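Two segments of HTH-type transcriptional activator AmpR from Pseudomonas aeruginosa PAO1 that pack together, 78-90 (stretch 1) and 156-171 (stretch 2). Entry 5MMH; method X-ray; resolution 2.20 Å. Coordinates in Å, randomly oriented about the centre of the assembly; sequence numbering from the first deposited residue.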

# COMPACT_ATOMS: atom_id res chain seq x y z
N LEU A 78 18.91 -0.61 10.44
CA LEU A 78 18.81 -2.02 10.08
C LEU A 78 19.67 -2.34 8.86
O LEU A 78 20.64 -3.09 8.98
CB LEU A 78 17.34 -2.42 9.87
CG LEU A 78 16.46 -2.12 11.09
CD1 LEU A 78 14.95 -2.19 10.80
CD2 LEU A 78 16.83 -3.07 12.23
N PHE A 79 19.34 -1.75 7.70
CA PHE A 79 20.10 -1.96 6.47
C PHE A 79 19.64 -0.93 5.43
O PHE A 79 18.52 -0.42 5.50
CB PHE A 79 19.95 -3.40 5.93
CG PHE A 79 18.50 -3.90 5.80
CD1 PHE A 79 17.76 -3.63 4.66
CD2 PHE A 79 17.91 -4.68 6.78
CE1 PHE A 79 16.44 -4.10 4.52
CE2 PHE A 79 16.60 -5.15 6.65
CZ PHE A 79 15.85 -4.86 5.52
N GLU A 80 20.54 -0.63 4.49
CA GLU A 80 20.25 0.24 3.35
C GLU A 80 19.20 -0.37 2.43
O GLU A 80 19.11 -1.59 2.26
CB GLU A 80 21.51 0.49 2.50
CG GLU A 80 22.58 1.40 3.06
CD GLU A 80 23.82 1.49 2.16
OE1 GLU A 80 23.72 2.10 1.08
OE2 GLU A 80 24.89 0.93 2.52
N ALA A 81 18.44 0.49 1.77
CA ALA A 81 17.51 0.05 0.72
C ALA A 81 17.75 0.92 -0.50
O ALA A 81 17.03 1.91 -0.72
CB ALA A 81 16.06 0.11 1.18
N PRO A 82 18.75 0.59 -1.32
CA PRO A 82 19.00 1.38 -2.52
C PRO A 82 17.83 1.25 -3.48
O PRO A 82 17.16 0.21 -3.55
CB PRO A 82 20.27 0.76 -3.12
CG PRO A 82 20.81 -0.13 -2.06
CD PRO A 82 19.64 -0.57 -1.25
N LEU A 83 17.60 2.32 -4.22
CA LEU A 83 16.48 2.42 -5.15
C LEU A 83 16.94 2.07 -6.56
O LEU A 83 18.01 2.49 -7.00
CB LEU A 83 15.90 3.83 -5.13
CG LEU A 83 15.31 4.32 -3.82
CD1 LEU A 83 14.63 5.67 -4.00
CD2 LEU A 83 14.31 3.30 -3.29
N THR A 84 16.11 1.32 -7.28
CA THR A 84 16.38 1.02 -8.68
C THR A 84 15.09 1.10 -9.49
O THR A 84 13.98 1.11 -8.94
CB THR A 84 17.02 -0.37 -8.83
OG1 THR A 84 17.78 -0.40 -10.05
CG2 THR A 84 15.97 -1.49 -8.86
N VAL A 85 15.24 1.15 -10.81
CA VAL A 85 14.11 1.17 -11.73
C VAL A 85 13.50 -0.22 -11.82
O VAL A 85 14.21 -1.21 -12.06
CB VAL A 85 14.56 1.67 -13.11
CG1 VAL A 85 13.52 1.33 -14.15
CG2 VAL A 85 14.81 3.18 -13.08
N LEU A 86 12.17 -0.31 -11.64
CA LEU A 86 11.44 -1.56 -11.73
C LEU A 86 10.22 -1.35 -12.62
O LEU A 86 9.55 -0.32 -12.53
CB LEU A 86 11.02 -2.06 -10.34
CG LEU A 86 12.18 -2.40 -9.40
CD1 LEU A 86 11.66 -2.60 -7.99
CD2 LEU A 86 12.90 -3.64 -9.87
N CYS A 87 9.93 -2.33 -13.48
CA CYS A 87 8.83 -2.19 -14.43
C CYS A 87 8.36 -3.56 -14.89
O CYS A 87 8.97 -4.58 -14.58
CB CYS A 87 9.24 -1.33 -15.62
SG CYS A 87 10.64 -1.98 -16.55
N CYS A 88 7.26 -3.57 -15.63
CA CYS A 88 6.76 -4.82 -16.20
C CYS A 88 7.59 -5.23 -17.42
O CYS A 88 8.26 -4.40 -18.03
CB CYS A 88 5.28 -4.69 -16.57
SG CYS A 88 4.92 -3.55 -17.91
N PRO A 89 7.57 -6.53 -17.78
CA PRO A 89 8.30 -6.98 -18.99
C PRO A 89 7.90 -6.23 -20.25
O PRO A 89 8.77 -5.84 -21.04
CB PRO A 89 7.93 -8.47 -19.08
CG PRO A 89 7.51 -8.85 -17.70
CD PRO A 89 6.91 -7.64 -17.07
N GLU A 90 6.59 -6.06 -20.47
CA GLU A 90 6.02 -5.14 -21.45
C GLU A 90 6.90 -3.91 -21.62
O GLU A 90 7.50 -3.71 -22.68
CB GLU A 90 4.61 -4.75 -21.00
CG GLU A 90 3.57 -4.45 -22.08
CD GLU A 90 3.64 -3.03 -22.59
OE1 GLU A 90 4.26 -2.82 -23.66
OE2 GLU A 90 3.08 -2.13 -21.93
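Stretch 2 (156-171) PAAMFARQLASESIRR

Stretch 1 runs mostly extended, with strand at 78-80 and again around 83-86, and enters a helix at Pro 89. Stretch 2 is compact: a short 3-10 segment from Ala 157, a helix over 161-165, then an irregular return that brings Arg 170 and Arg 171 back to the strand. It therefore meets stretch 1 at two places, with its helix looped out between them. At the return, Cys 87 and Arg 170 form a single antiparallel bridge: Cys 87 N donates to Arg 170 O at 3.1 Å, and Arg 170 N donates to Cys 87 O at 2.9 Å, both nearly straight. Glu 167, with positive phi, closes the helix in a Schellman motif, and the chain that follows reaches the bridge within three residues.

At the other end, Pro 156 lies beside Leu 83, their CA atoms 4.5 Å apart. A proline nitrogen cannot donate, and here Pro 156 CA approaches Pro 82 O at 3.4 Å in a CA-H...O contact. Two waters add to the join: water 2 links Pro 82 O (2.7 Å) to Ala 157 N (2.8 Å), and water 1 links the same Pro 82 O (3.0 Å) to Ala 158 N (2.8 Å).

Between these backbone anchors, Leu 86 is the main apolar plug. Its CB meets Ile 169 CD1 at 3.7 Å, its CD2 meets Leu 164 CD2 at 3.9 Å, and its CD1 reaches Phe 160 CD2 at 4.4 Å. Pro 156 is gripped by Ala 81, CB to CB at 3.8 Å, and by Leu 83, whose CD2 lies 3.6 Å from Pro 156 CD. Farther along, Met 159 CE touches the edge of the Phe 79 ring, 3.8 Å from CE1. Thr 84 places CG2 over one face of the Arg 171 guanidinium.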

# COMPACT_ATOMS: atom_id res chain seq x y z
N PRO A 156 12.84 0.14 -3.74
CA PRO A 156 13.92 -0.76 -3.26
C PRO A 156 13.74 -2.17 -3.82
O PRO A 156 12.74 -2.84 -3.54
CB PRO A 156 13.75 -0.75 -1.74
CG PRO A 156 12.91 0.46 -1.43
CD PRO A 156 12.00 0.60 -2.62
N ALA A 157 14.72 -2.63 -4.61
CA ALA A 157 14.66 -3.98 -5.18
C ALA A 157 14.55 -5.03 -4.09
O ALA A 157 13.84 -6.04 -4.26
CB ALA A 157 15.91 -4.26 -6.02
N ALA A 158 15.23 -4.82 -2.97
CA ALA A 158 15.29 -5.81 -1.91
C ALA A 158 13.95 -6.00 -1.21
O ALA A 158 13.82 -6.92 -0.40
CB ALA A 158 16.37 -5.41 -0.90
N MET A 159 12.97 -5.17 -1.50
CA MET A 159 11.63 -5.37 -0.96
C MET A 159 10.70 -6.08 -1.93
O MET A 159 9.58 -6.44 -1.55
CB MET A 159 11.05 -4.02 -0.54
CG MET A 159 11.87 -3.34 0.57
SD MET A 159 11.66 -4.16 2.17
CE MET A 159 13.31 -4.78 2.52
N PHE A 160 11.13 -6.33 -3.16
CA PHE A 160 10.30 -6.98 -4.17
C PHE A 160 11.04 -8.15 -4.78
O PHE A 160 11.00 -8.40 -5.98
CB PHE A 160 9.85 -5.97 -5.22
CG PHE A 160 9.01 -4.88 -4.63
CD1 PHE A 160 7.65 -5.07 -4.41
CD2 PHE A 160 9.59 -3.69 -4.25
CE1 PHE A 160 6.90 -4.08 -3.84
CE2 PHE A 160 8.83 -2.68 -3.67
CZ PHE A 160 7.50 -2.88 -3.46
N ALA A 161 11.74 -8.89 -3.91
CA ALA A 161 12.59 -9.99 -4.34
C ALA A 161 11.77 -11.14 -4.91
O ALA A 161 12.12 -11.71 -5.94
CB ALA A 161 13.42 -10.47 -3.15
N ARG A 162 10.70 -11.51 -4.21
CA ARG A 162 9.79 -12.53 -4.69
C ARG A 162 9.35 -12.24 -6.12
O ARG A 162 9.51 -13.06 -7.03
CB ARG A 162 8.57 -12.60 -3.77
CG ARG A 162 8.62 -13.70 -2.74
CD ARG A 162 7.33 -14.45 -2.79
NE ARG A 162 6.99 -15.13 -1.54
CZ ARG A 162 5.85 -15.78 -1.32
NH1 ARG A 162 4.94 -15.85 -2.27
NH2 ARG A 162 5.65 -16.36 -0.15
N GLN A 163 8.77 -11.05 -6.33
CA GLN A 163 8.32 -10.65 -7.65
C GLN A 163 9.44 -10.78 -8.68
O GLN A 163 9.25 -11.36 -9.76
CB GLN A 163 7.79 -9.22 -7.59
CG GLN A 163 6.46 -9.11 -6.83
CD GLN A 163 6.62 -8.83 -5.33
OE1 GLN A 163 7.70 -8.97 -4.74
NE2 GLN A 163 5.51 -8.44 -4.70
N LEU A 164 10.63 -10.28 -8.35
CA LEU A 164 11.73 -10.37 -9.29
C LEU A 164 12.12 -11.83 -9.56
O LEU A 164 12.31 -12.22 -10.71
CB LEU A 164 12.93 -9.57 -8.77
CG LEU A 164 12.76 -8.06 -8.78
CD1 LEU A 164 13.56 -7.40 -7.67
CD2 LEU A 164 13.12 -7.48 -10.16
N ALA A 165 12.22 -12.64 -8.50
CA ALA A 165 12.59 -14.05 -8.67
C ALA A 165 11.51 -14.84 -9.39
O ALA A 165 11.83 -15.79 -10.12
CB ALA A 165 12.89 -14.69 -7.31
N SER A 166 10.23 -14.48 -9.20
CA SER A 166 9.14 -15.06 -9.98
C SER A 166 9.07 -14.51 -11.39
O SER A 166 8.25 -14.99 -12.18
CB SER A 166 7.80 -14.83 -9.28
OG SER A 166 7.41 -13.47 -9.42
N GLU A 167 9.92 -13.53 -11.72
CA GLU A 167 9.95 -12.81 -12.99
C GLU A 167 8.67 -12.03 -13.27
O GLU A 167 8.46 -11.54 -14.39
CB GLU A 167 10.25 -13.74 -14.18
CG GLU A 167 11.73 -14.00 -14.40
CD GLU A 167 11.99 -14.92 -15.59
OE1 GLU A 167 11.59 -16.11 -15.53
OE2 GLU A 167 12.57 -14.46 -16.59
N SER A 168 7.81 -11.87 -12.26
CA SER A 168 6.60 -11.08 -12.47
C SER A 168 6.89 -9.59 -12.65
O SER A 168 6.06 -8.89 -13.24
CB SER A 168 5.61 -11.32 -11.32
OG SER A 168 5.98 -10.63 -10.14
N ILE A 169 8.05 -9.09 -12.19
CA ILE A 169 8.53 -7.78 -12.61
C ILE A 169 10.02 -7.83 -12.88
O ILE A 169 10.73 -8.76 -12.46
CB ILE A 169 8.23 -6.64 -11.59
CG1 ILE A 169 9.09 -6.79 -10.36
CG2 ILE A 169 6.74 -6.56 -11.24
CD1 ILE A 169 9.67 -5.47 -9.96
N ARG A 170 10.51 -6.81 -13.58
CA ARG A 170 11.85 -6.83 -14.13
C ARG A 170 12.65 -5.62 -13.66
O ARG A 170 12.10 -4.55 -13.40
CB ARG A 170 11.82 -6.88 -15.67
CG ARG A 170 11.17 -8.15 -16.22
CD ARG A 170 11.76 -8.63 -17.55
NE ARG A 170 13.08 -9.24 -17.38
CZ ARG A 170 14.23 -8.65 -17.70
NH1 ARG A 170 14.24 -7.43 -18.23
NH2 ARG A 170 15.38 -9.29 -17.49
N ARG A 171 13.95 -5.83 -13.56
CA ARG A 171 14.92 -4.77 -13.31
C ARG A 171 15.68 -4.49 -14.61
O ARG A 171 16.56 -5.28 -14.99
CB ARG A 171 15.90 -5.19 -12.21
CG ARG A 171 16.92 -4.13 -11.85
CD ARG A 171 17.78 -4.59 -10.70
NE ARG A 171 18.79 -3.60 -10.37
CZ ARG A 171 19.39 -3.53 -9.18
NH1 ARG A 171 19.08 -4.41 -8.24
NH2 ARG A 171 20.28 -2.58 -8.95
O HOH W 1 16.72 -2.51 -2.35
O HOH W 2 16.99 -1.35 -5.70